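PDB 3JS9: nucleoside diphosphate kinase family protein from Babesia bovis, which probably catalyses the magnesium-dependent transfer of the terminal phosphate from nucleoside triphosphates to nucleoside diphosphates. Local coordinates for residues Arg32-Leu38 / Ile91-Val96; Leu40-Glu46 / Pro77-Trp83. All coordinates share one frame. Numbering follows the deposited sequence.

Overall arrangement
Two pairings of neighbours in space but not in sequence illustrate how a nucleoside diphosphate kinase domain closes on itself. From the N terminus, the chain passes strand 10-16, runs through helix 26-36, which gives contact 1 its first half, and turns directly into strand 39-46, the first half of contact 2. Helices 50-56 and 66-75 follow before strand 78-85 returns antiparallel to strand 39-46 and closes contact 2. Helix 88-96 comes next and closes contact 1, so the strand pair is nested inside the larger loop. Contact 2 pairs edge strand 39-46 with strand 78-85; contact 1 joins two helices; W83 links them, packing against F33, E34 and L38.

Contact 1 of 2, residues Arg32-Leu38 / Ile91-Val96; sequences RFEMKGL and IGRNLV
Helix 26-36 packs obliquely against helix 88-96 here, with L95 the most covered residue. Residues 32-36 form the last turn of the first helix, which G37, with phi 107°, ends in a Schellman motif before L38 turns extended; residues 91-96 are helical. The short axes approach to 11.1 Å with directions 128° apart, and the CA register pairs K36 with I91 (8.7 Å) and F33 with L95 (7.7 Å). Along the second segment, I91 (chi1 m, chi2 t) sets its CG2 3.7 Å from L38 CD1 and equally 3.7 Å from CE of K36 (t, p, t, t). G92 CA lies 3.7 Å from F33 CE1 at the ring edge. R93, predicted to bind ATP, points away. A water 2.8 Å from K36 NZ and 3.2 Å from N94 ND2 bridges those side chains. L95 (m, t) places CD1 3.6 Å from the centroid of the F33 ring (chi1 -85°, chi2 -91°), almost on the normal, a CH-pi contact, and 3.9 Å from K36 CB. A second water joins R32 NH2 (2.8 Å) to L95 O (3.1 Å). V96 CG2 lies 4.4 Å from F33 CZ, near the ring plane; V96 also touches R110, another predicted ATP ligand, so the packing lies beside the predicted nucleotide site. Apolar and CH-pi packing thus joins the helices directly and their polar links pass through water, while R32 forms salt bridges to E28 and D112, and K36 NZ bonds to G111 O of a second subunit.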
ATOM      1  N   ARG A  32      -6.083  -8.309  -4.723  1.00 16.76           N
ATOM      2  CA  ARG A  32      -7.388  -7.645  -4.614  1.00 16.62           C
ATOM      3  C   ARG A  32      -8.480  -8.665  -4.489  1.00 17.24           C
ATOM      4  O   ARG A  32      -9.401  -8.471  -3.692  1.00 19.66           O
ATOM      5  CB  ARG A  32      -7.676  -6.718  -5.801  1.00 16.96           C
ATOM      6  CG  ARG A  32      -6.945  -5.383  -5.736  1.00 13.92           C
ATOM      7  CD  ARG A  32      -6.998  -4.695  -7.055  1.00 13.09           C
ATOM      8  NE  ARG A  32      -6.198  -3.485  -7.041  1.00 13.19           N
ATOM      9  CZ  ARG A  32      -6.670  -2.259  -7.285  1.00 11.51           C
ATOM     10  NH1 ARG A  32      -5.828  -1.241  -7.256  1.00  6.65           N
ATOM     11  NH2 ARG A  32      -7.950  -2.065  -7.621  1.00  5.97           N
ATOM     12  N   PHE A  33      -8.395  -9.767  -5.229  1.00 16.62           N
ATOM     13  CA  PHE A  33      -9.380 -10.836  -5.051  1.00 16.69           C
ATOM     14  C   PHE A  33      -9.292 -11.525  -3.678  1.00 17.03           C
ATOM     15  O   PHE A  33     -10.325 -11.825  -3.054  1.00 16.51           O
ATOM     16  CB  PHE A  33      -9.332 -11.830  -6.214  1.00 16.41           C
ATOM     17  CG  PHE A  33     -10.172 -11.391  -7.396  1.00 18.18           C
ATOM     18  CD1 PHE A  33     -11.500 -11.777  -7.500  1.00 18.05           C
ATOM     19  CD2 PHE A  33      -9.652 -10.513  -8.350  1.00 18.49           C
ATOM     20  CE1 PHE A  33     -12.269 -11.349  -8.555  1.00 19.27           C
ATOM     21  CE2 PHE A  33     -10.416 -10.072  -9.416  1.00 17.36           C
ATOM     22  CZ  PHE A  33     -11.719 -10.477  -9.516  1.00 20.93           C
ATOM     23  N   GLU A  34      -8.060 -11.747  -3.214  1.00 16.67           N
ATOM     24  CA  GLU A  34      -7.809 -12.374  -1.939  1.00 16.59           C
ATOM     25  C   GLU A  34      -8.354 -11.494  -0.809  1.00 16.68           C
ATOM     26  O   GLU A  34      -9.037 -12.013   0.078  1.00 16.50           O
ATOM     27  CB  GLU A  34      -6.305 -12.652  -1.793  1.00 16.70           C
ATOM     28  CG  GLU A  34      -5.880 -13.814  -0.918  1.00 15.91           C
ATOM     29  CD  GLU A  34      -4.359 -14.062  -1.027  1.00 19.24           C
ATOM     30  OE1 GLU A  34      -3.647 -13.231  -1.654  1.00 19.66           O
ATOM     31  OE2 GLU A  34      -3.858 -15.077  -0.471  1.00 20.15           O
ATOM     32  N   MET A  35      -8.080 -10.179  -0.847  1.00 16.85           N
ATOM     33  CA  MET A  35      -8.574  -9.326   0.240  0.50 16.71           C
ATOM     34  C   MET A  35     -10.099  -9.241   0.238  1.00 17.24           C
ATOM     35  O   MET A  35     -10.676  -9.092   1.300  1.00 17.46           O
ATOM     36  CB  MET A  35      -7.964  -7.930   0.194  0.50 16.57           C
ATOM     37  CG  MET A  35      -6.468  -7.913   0.351  0.50 15.75           C
ATOM     38  SD  MET A  35      -5.993  -8.461   1.983  0.50 17.17           S
ATOM     39  CE  MET A  35      -5.790 -10.224   1.677  0.50 17.30           C
ATOM     40  N   LYS A  36     -10.739  -9.374  -0.929  1.00 17.00           N
ATOM     41  CA  LYS A  36     -12.170  -9.288  -1.031  1.00 17.20           C
ATOM     42  C   LYS A  36     -12.832 -10.412  -0.285  1.00 17.86           C
ATOM     43  O   LYS A  36     -13.962 -10.260   0.190  1.00 17.91           O
ATOM     44  CB  LYS A  36     -12.601  -9.335  -2.496  1.00 17.67           C
ATOM     45  CG  LYS A  36     -14.101  -9.290  -2.717  1.00 17.09           C
ATOM     46  CD  LYS A  36     -14.729  -7.900  -2.306  1.00 15.75           C
ATOM     47  CE  LYS A  36     -16.181  -7.770  -2.763  1.00 12.33           C
ATOM     48  NZ  LYS A  36     -16.810  -6.472  -2.357  1.00 13.06           N
ATOM     49  N   GLY A  37     -12.145 -11.550  -0.214  1.00 17.95           N
ATOM     50  CA  GLY A  37     -12.599 -12.655   0.615  1.00 18.04           C
ATOM     51  C   GLY A  37     -13.162 -13.821  -0.157  1.00 18.87           C
ATOM     52  O   GLY A  37     -13.629 -14.801   0.445  1.00 19.99           O
ATOM     53  N   LEU A  38     -13.153 -13.737  -1.482  1.00 18.26           N
ATOM     54  CA  LEU A  38     -13.495 -14.900  -2.280  1.00 18.12           C
ATOM     55  C   LEU A  38     -12.424 -15.928  -1.994  1.00 17.95           C
ATOM     56  O   LEU A  38     -11.298 -15.575  -1.654  1.00 19.47           O
ATOM     57  CB  LEU A  38     -13.556 -14.564  -3.775  1.00 17.90           C
ATOM     58  CG  LEU A  38     -14.631 -13.532  -4.146  1.00 17.69           C
ATOM     59  CD1 LEU A  38     -14.641 -13.310  -5.681  1.00 17.46           C
ATOM     60  CD2 LEU A  38     -16.022 -13.941  -3.589  1.00 13.97           C
ATOM     61  N   ILE A  91     -19.147 -10.055  -8.139  1.00 20.23           N
ATOM     62  CA  ILE A  91     -18.036  -9.479  -7.399  1.00 19.52           C
ATOM     63  C   ILE A  91     -16.795  -9.324  -8.274  1.00 20.22           C
ATOM     64  O   ILE A  91     -16.102  -8.286  -8.202  1.00 20.36           O
ATOM     65  CB  ILE A  91     -17.737 -10.301  -6.164  1.00 19.75           C
ATOM     66  CG1 ILE A  91     -18.804 -10.011  -5.099  1.00 19.89           C
ATOM     67  CG2 ILE A  91     -16.327 -10.042  -5.679  1.00 16.82           C
ATOM     68  CD1 ILE A  91     -18.759 -10.955  -3.964  1.00 20.38           C
ATOM     69  N   GLY A  92     -16.532 -10.321  -9.126  1.00 19.88           N
ATOM     70  CA  GLY A  92     -15.414 -10.231 -10.055  1.00 20.31           C
ATOM     71  C   GLY A  92     -15.549  -9.029 -10.977  1.00 20.84           C
ATOM     72  O   GLY A  92     -14.578  -8.281 -11.199  1.00 20.71           O
ATOM     73  N   ARG A  93     -16.763  -8.837 -11.499  1.00 21.55           N
ATOM     74  CA  ARG A  93     -17.098  -7.713 -12.377  1.00 21.72           C
ATOM     75  C   ARG A  93     -16.923  -6.429 -11.630  1.00 21.43           C
ATOM     76  O   ARG A  93     -16.292  -5.513 -12.146  1.00 22.56           O
ATOM     77  CB  ARG A  93     -18.511  -7.834 -12.953  1.00 22.53           C
ATOM     78  CG  ARG A  93     -18.609  -8.780 -14.176  1.00 26.54           C
ATOM     79  CD  ARG A  93     -20.039  -9.346 -14.444  1.00 34.19           C
ATOM     80  NE  ARG A  93     -21.115  -8.473 -13.956  1.00 39.85           N
ATOM     81  CZ  ARG A  93     -22.286  -8.900 -13.465  1.00 42.01           C
ATOM     82  NH1 ARG A  93     -23.178  -8.010 -13.022  1.00 42.80           N
ATOM     83  NH2 ARG A  93     -22.580 -10.202 -13.407  1.00 40.09           N
ATOM     84  N   ASN A  94     -17.399  -6.368 -10.391  1.00 20.77           N
ATOM     85  CA  ASN A  94     -17.180  -5.177  -9.558  1.00 20.78           C
ATOM     86  C   ASN A  94     -15.718  -4.812  -9.297  1.00 21.26           C
ATOM     87  O   ASN A  94     -15.378  -3.626  -9.183  1.00 21.64           O
ATOM     88  CB  ASN A  94     -17.858  -5.342  -8.203  1.00 20.04           C
ATOM     89  CG  ASN A  94     -19.366  -5.359  -8.312  1.00 20.93           C
ATOM     90  OD1 ASN A  94     -19.930  -5.038  -9.374  1.00 19.95           O
ATOM     91  ND2 ASN A  94     -20.038  -5.722  -7.213  1.00 18.90           N
ATOM     92  N   LEU A  95     -14.857  -5.814  -9.160  1.00 21.17           N
ATOM     93  CA  LEU A  95     -13.501  -5.529  -8.794  1.00 21.76           C
ATOM     94  C   LEU A  95     -12.725  -5.051 -10.013  1.00 22.46           C
ATOM     95  O   LEU A  95     -11.837  -4.183  -9.918  1.00 22.81           O
ATOM     96  CB  LEU A  95     -12.829  -6.758  -8.162  1.00 21.77           C
ATOM     97  CG  LEU A  95     -13.279  -7.336  -6.819  1.00 22.02           C
ATOM     98  CD1 LEU A  95     -12.191  -8.323  -6.274  1.00 20.15           C
ATOM     99  CD2 LEU A  95     -13.654  -6.242  -5.765  1.00 20.02           C
ATOM    100  N   VAL A  96     -13.088  -5.615 -11.158  1.00 22.51           N
ATOM    101  CA  VAL A  96     -12.419  -5.363 -12.424  1.00 22.92           C
ATOM    102  C   VAL A  96     -12.863  -4.022 -13.046  1.00 23.46           C
ATOM    103  O   VAL A  96     -12.039  -3.258 -13.560  1.00 23.74           O
ATOM    104  CB  VAL A  96     -12.673  -6.580 -13.365  1.00 23.18           C
ATOM    105  CG1 VAL A  96     -12.558  -6.221 -14.837  1.00 24.04           C
ATOM    106  CG2 VAL A  96     -11.777  -7.773 -12.974  1.00 21.71           C
TER
HETATM  107  O   HOH W   1     -10.012  -3.941  -7.425  1.00 13.50           O
HETATM  108  O   HOH W   2     -18.524  -5.680  -4.360  1.00 21.92           O

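Contact 2 of 2, residues Leu40-Glu46 / Pro77-Trp83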
ATOM      1  N   LEU A  40      -9.842 -18.793  -3.059  1.00 16.36           N
ATOM      2  CA  LEU A  40      -9.130 -19.236  -4.253  1.00 16.31           C
ATOM      3  C   LEU A  40      -9.323 -20.738  -4.430  1.00 16.88           C
ATOM      4  O   LEU A  40      -9.138 -21.509  -3.478  1.00 16.74           O
ATOM      5  CB  LEU A  40      -7.653 -18.911  -4.164  1.00 15.98           C
ATOM      6  CG  LEU A  40      -6.878 -19.293  -5.427  1.00 16.47           C
ATOM      7  CD1 LEU A  40      -7.339 -18.429  -6.612  1.00 15.55           C
ATOM      8  CD2 LEU A  40      -5.355 -19.149  -5.229  1.00 16.59           C
ATOM      9  N   ILE A  41      -9.710 -21.135  -5.647  1.00 17.25           N
ATOM     10  CA  ILE A  41      -9.892 -22.541  -6.039  1.00 17.23           C
ATOM     11  C   ILE A  41      -8.778 -23.091  -6.968  1.00 17.21           C
ATOM     12  O   ILE A  41      -8.398 -24.260  -6.863  1.00 16.90           O
ATOM     13  CB  ILE A  41     -11.262 -22.710  -6.734  1.00 18.32           C
ATOM     14  CG1 ILE A  41     -12.385 -22.302  -5.772  1.00 18.38           C
ATOM     15  CG2 ILE A  41     -11.464 -24.137  -7.242  1.00 17.73           C
ATOM     16  CD1 ILE A  41     -12.347 -23.080  -4.438  1.00 18.52           C
ATOM     17  N   ALA A  42      -8.261 -22.252  -7.869  1.00 16.76           N
ATOM     18  CA  ALA A  42      -7.309 -22.690  -8.896  1.00 16.78           C
ATOM     19  C   ALA A  42      -6.556 -21.498  -9.443  1.00 17.56           C
ATOM     20  O   ALA A  42      -7.116 -20.389  -9.561  1.00 18.70           O
ATOM     21  CB  ALA A  42      -8.012 -23.411 -10.039  1.00 16.24           C
ATOM     22  N   ALA A  43      -5.301 -21.714  -9.792  1.00 17.30           N
ATOM     23  CA  ALA A  43      -4.511 -20.652 -10.369  1.00 18.76           C
ATOM     24  C   ALA A  43      -3.370 -21.304 -11.102  1.00 19.22           C
ATOM     25  O   ALA A  43      -2.900 -22.356 -10.649  1.00 20.55           O
ATOM     26  CB  ALA A  43      -3.971 -19.743  -9.266  1.00 19.09           C
ATOM     27  N   LYS A  44      -2.927 -20.701 -12.209  1.00 19.22           N
ATOM     28  CA  LYS A  44      -1.681 -21.103 -12.902  1.00 19.02           C
ATOM     29  C   LYS A  44      -1.220 -20.048 -13.912  1.00 18.75           C
ATOM     30  O   LYS A  44      -2.033 -19.407 -14.561  1.00 18.29           O
ATOM     31  CB  LYS A  44      -1.868 -22.431 -13.648  1.00 19.22           C
ATOM     32  CG  LYS A  44      -3.022 -22.406 -14.646  1.00 20.27           C
ATOM     33  CD  LYS A  44      -3.156 -23.697 -15.379  1.00 22.21           C
ATOM     34  CE  LYS A  44      -4.400 -23.717 -16.251  1.00 23.38           C
ATOM     35  NZ  LYS A  44      -4.750 -25.138 -16.644  1.00 23.84           N
ATOM     36  N   PHE A  45       0.096 -19.889 -14.040  1.00 18.94           N
ATOM     37  CA  PHE A  45       0.708 -19.067 -15.074  1.00 18.57           C
ATOM     38  C   PHE A  45       0.796 -19.975 -16.322  1.00 19.48           C
ATOM     39  O   PHE A  45       1.174 -21.126 -16.205  1.00 18.81           O
ATOM     40  CB  PHE A  45       2.123 -18.689 -14.598  1.00 18.18           C
ATOM     41  CG  PHE A  45       2.808 -17.612 -15.406  1.00 15.48           C
ATOM     42  CD1 PHE A  45       2.119 -16.453 -15.815  1.00 12.41           C
ATOM     43  CD2 PHE A  45       4.155 -17.738 -15.721  1.00 14.49           C
ATOM     44  CE1 PHE A  45       2.749 -15.458 -16.518  1.00 11.82           C
ATOM     45  CE2 PHE A  45       4.822 -16.731 -16.449  1.00 12.32           C
ATOM     46  CZ  PHE A  45       4.118 -15.585 -16.842  1.00 12.24           C
ATOM     47  N   GLU A  46       0.458 -19.473 -17.500  1.00 20.63           N
ATOM     48  CA  GLU A  46       0.572 -20.282 -18.718  1.00 22.02           C
ATOM     49  C   GLU A  46       0.695 -19.502 -20.030  1.00 22.68           C
ATOM     50  O   GLU A  46       0.381 -18.293 -20.111  1.00 22.29           O
ATOM     51  CB  GLU A  46      -0.574 -21.282 -18.836  1.00 21.88           C
ATOM     52  CG  GLU A  46      -1.782 -20.765 -19.541  1.00 23.15           C
ATOM     53  CD  GLU A  46      -2.846 -21.831 -19.671  1.00 26.94           C
ATOM     54  OE1 GLU A  46      -2.674 -22.938 -19.097  1.00 28.60           O
ATOM     55  OE2 GLU A  46      -3.869 -21.566 -20.335  1.00 28.24           O
ATOM     56  N   PRO A  77       1.996 -14.266 -22.237  1.00 19.06           N
ATOM     57  CA  PRO A  77       1.489 -15.227 -21.270  1.00 18.82           C
ATOM     58  C   PRO A  77       0.232 -14.688 -20.564  1.00 18.41           C
ATOM     59  O   PRO A  77      -0.072 -13.489 -20.684  1.00 18.88           O
ATOM     60  CB  PRO A  77       2.636 -15.322 -20.268  1.00 19.06           C
ATOM     61  CG  PRO A  77       3.297 -14.018 -20.356  1.00 19.33           C
ATOM     62  CD  PRO A  77       3.170 -13.536 -21.732  1.00 18.56           C
ATOM     63  N   VAL A  78      -0.493 -15.553 -19.859  1.00 17.02           N
ATOM     64  CA  VAL A  78      -1.648 -15.122 -19.081  1.00 16.32           C
ATOM     65  C   VAL A  78      -1.588 -15.725 -17.699  1.00 16.24           C
ATOM     66  O   VAL A  78      -0.896 -16.716 -17.500  1.00 16.28           O
ATOM     67  CB  VAL A  78      -3.019 -15.476 -19.779  1.00 16.72           C
ATOM     68  CG1 VAL A  78      -3.067 -14.876 -21.182  1.00 13.99           C
ATOM     69  CG2 VAL A  78      -3.269 -17.006 -19.817  1.00 15.97           C
ATOM     70  N   PHE A  79      -2.313 -15.150 -16.735  1.00 16.43           N
ATOM     71  CA  PHE A  79      -2.403 -15.775 -15.423  1.00 16.59           C
ATOM     72  C   PHE A  79      -3.844 -16.100 -15.115  1.00 17.25           C
ATOM     73  O   PHE A  79      -4.683 -15.201 -15.077  1.00 18.21           O
ATOM     74  CB  PHE A  79      -1.751 -14.901 -14.354  1.00 16.89           C
ATOM     75  CG  PHE A  79      -1.722 -15.529 -12.979  1.00 17.16           C
ATOM     76  CD1 PHE A  79      -2.763 -15.329 -12.092  1.00 16.36           C
ATOM     77  CD2 PHE A  79      -0.628 -16.286 -12.565  1.00 16.86           C
ATOM     78  CE1 PHE A  79      -2.729 -15.903 -10.830  1.00 19.99           C
ATOM     79  CE2 PHE A  79      -0.593 -16.864 -11.294  1.00 15.58           C
ATOM     80  CZ  PHE A  79      -1.631 -16.686 -10.438  1.00 15.68           C
ATOM     81  N   CYS A  80      -4.123 -17.392 -14.903  1.00 17.56           N
ATOM     82  CA  CYS A  80      -5.480 -17.934 -14.783  1.00 17.38           C
ATOM     83  C   CYS A  80      -5.836 -18.191 -13.349  1.00 18.31           C
ATOM     84  O   CYS A  80      -5.007 -18.720 -12.607  1.00 19.27           O
ATOM     85  CB  CYS A  80      -5.591 -19.277 -15.508  1.00 17.07           C
ATOM     86  SG  CYS A  80      -4.931 -19.337 -17.202  1.00 17.78           S
ATOM     87  N   MET A  81      -7.083 -17.877 -12.971  1.00 18.54           N
ATOM     88  CA  MET A  81      -7.598 -18.100 -11.609  1.00 18.46           C
ATOM     89  C   MET A  81      -9.051 -18.492 -11.644  1.00 18.19           C
ATOM     90  O   MET A  81      -9.766 -18.108 -12.574  1.00 18.70           O
ATOM     91  CB  MET A  81      -7.489 -16.830 -10.746  1.00 18.06           C
ATOM     92  CG  MET A  81      -6.049 -16.385 -10.475  1.00 18.35           C
ATOM     93  SD  MET A  81      -6.064 -14.682  -9.915  1.00 21.95           S
ATOM     94  CE  MET A  81      -6.086 -13.739 -11.479  1.00 17.58           C
ATOM     95  N   ILE A  82      -9.482 -19.262 -10.644  1.00 17.82           N
ATOM     96  CA  ILE A  82     -10.911 -19.427 -10.348  1.00 17.56           C
ATOM     97  C   ILE A  82     -11.100 -19.020  -8.891  1.00 17.12           C
ATOM     98  O   ILE A  82     -10.324 -19.424  -8.040  1.00 17.44           O
ATOM     99  CB  ILE A  82     -11.397 -20.875 -10.499  1.00 17.15           C
ATOM    100  CG1 ILE A  82     -11.347 -21.309 -11.952  1.00 17.21           C
ATOM    101  CG2 ILE A  82     -12.825 -21.067  -9.895  1.00 16.30           C
ATOM    102  CD1 ILE A  82     -11.752 -22.813 -12.140  1.00 15.51           C
ATOM    103  N   TRP A  83     -12.135 -18.229  -8.633  1.00 16.92           N
ATOM    104  CA  TRP A  83     -12.463 -17.735  -7.311  1.00 16.73           C
ATOM    105  C   TRP A  83     -13.892 -18.118  -6.956  1.00 17.49           C
ATOM    106  O   TRP A  83     -14.778 -18.076  -7.808  1.00 17.06           O
ATOM    107  CB  TRP A  83     -12.303 -16.215  -7.271  1.00 16.28           C
ATOM    108  CG  TRP A  83     -10.893 -15.770  -7.315  1.00 14.45           C
ATOM    109  CD1 TRP A  83     -10.154 -15.472  -8.433  1.00 13.58           C
ATOM    110  CD2 TRP A  83     -10.024 -15.588  -6.195  1.00 12.29           C
ATOM    111  NE1 TRP A  83      -8.884 -15.105  -8.068  1.00 11.99           N
ATOM    112  CE2 TRP A  83      -8.770 -15.184  -6.701  1.00 10.89           C
ATOM    113  CE3 TRP A  83     -10.179 -15.739  -4.809  1.00 10.67           C
ATOM    114  CZ2 TRP A  83      -7.679 -14.910  -5.872  1.00  9.48           C
ATOM    115  CZ3 TRP A  83      -9.090 -15.470  -3.982  1.00 11.86           C
ATOM    116  CH2 TRP A  83      -7.854 -15.052  -4.518  1.00  8.32           C
TER
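The central antiparallel sheet of the ferredoxin-like nucleoside diphosphate kinase fold provides this contact: strand 39-46, outermost within the chain, lies beside strand 78-85, and a classic beta bulge interrupts their ladder. The short axes approach to 4.5 Å, their directions 175° apart. From the P77 end come three hydrogen-bonded pairs, E46-V78, K44-C80 and A42-I82. V78 N bonds to E46 O (2.9 Å) and E46 N to V78 O (3.1 Å); C80 N and K44 O are joined at 2.9 Å, as are K44 N and C80 O. At the third, I82 N donates to A42 O (2.8 Å), but the return bond to I82 O comes from I41 N (3.0 Å). Both I41 and A42 therefore face I82, and the register slips by one before L40 meets W83. The non-hydrogen-bonded pair A43 and M81 comes close, CA to CA 4.2 Å, accompanied by CA-H...O contacts from M81 CA to A42 O (3.1 Å) and A43 CA to C80 O (3.0 Å).

The two faces serve different neighbours. A42, K44, E46, V78, C80 and I82 share one; there F139 covers several side chains, E46 and C80 pack on W138, K44 NZ bonds to Q143 and the W138 carbonyl, and V78 is near K17, a predicted ATP-binding residue. The other face carries L40, A43, F45, F79, M81 and W83. Helix 26-36 packs on F79 and W83, and a third subunit adds backbone bonds to A43 and F45 and W147, edge-to-face with the F45 ring. At the bulged end, L40 CD1 lies over the face of W83, 3.7 Å from the centroid of its six-membered ring.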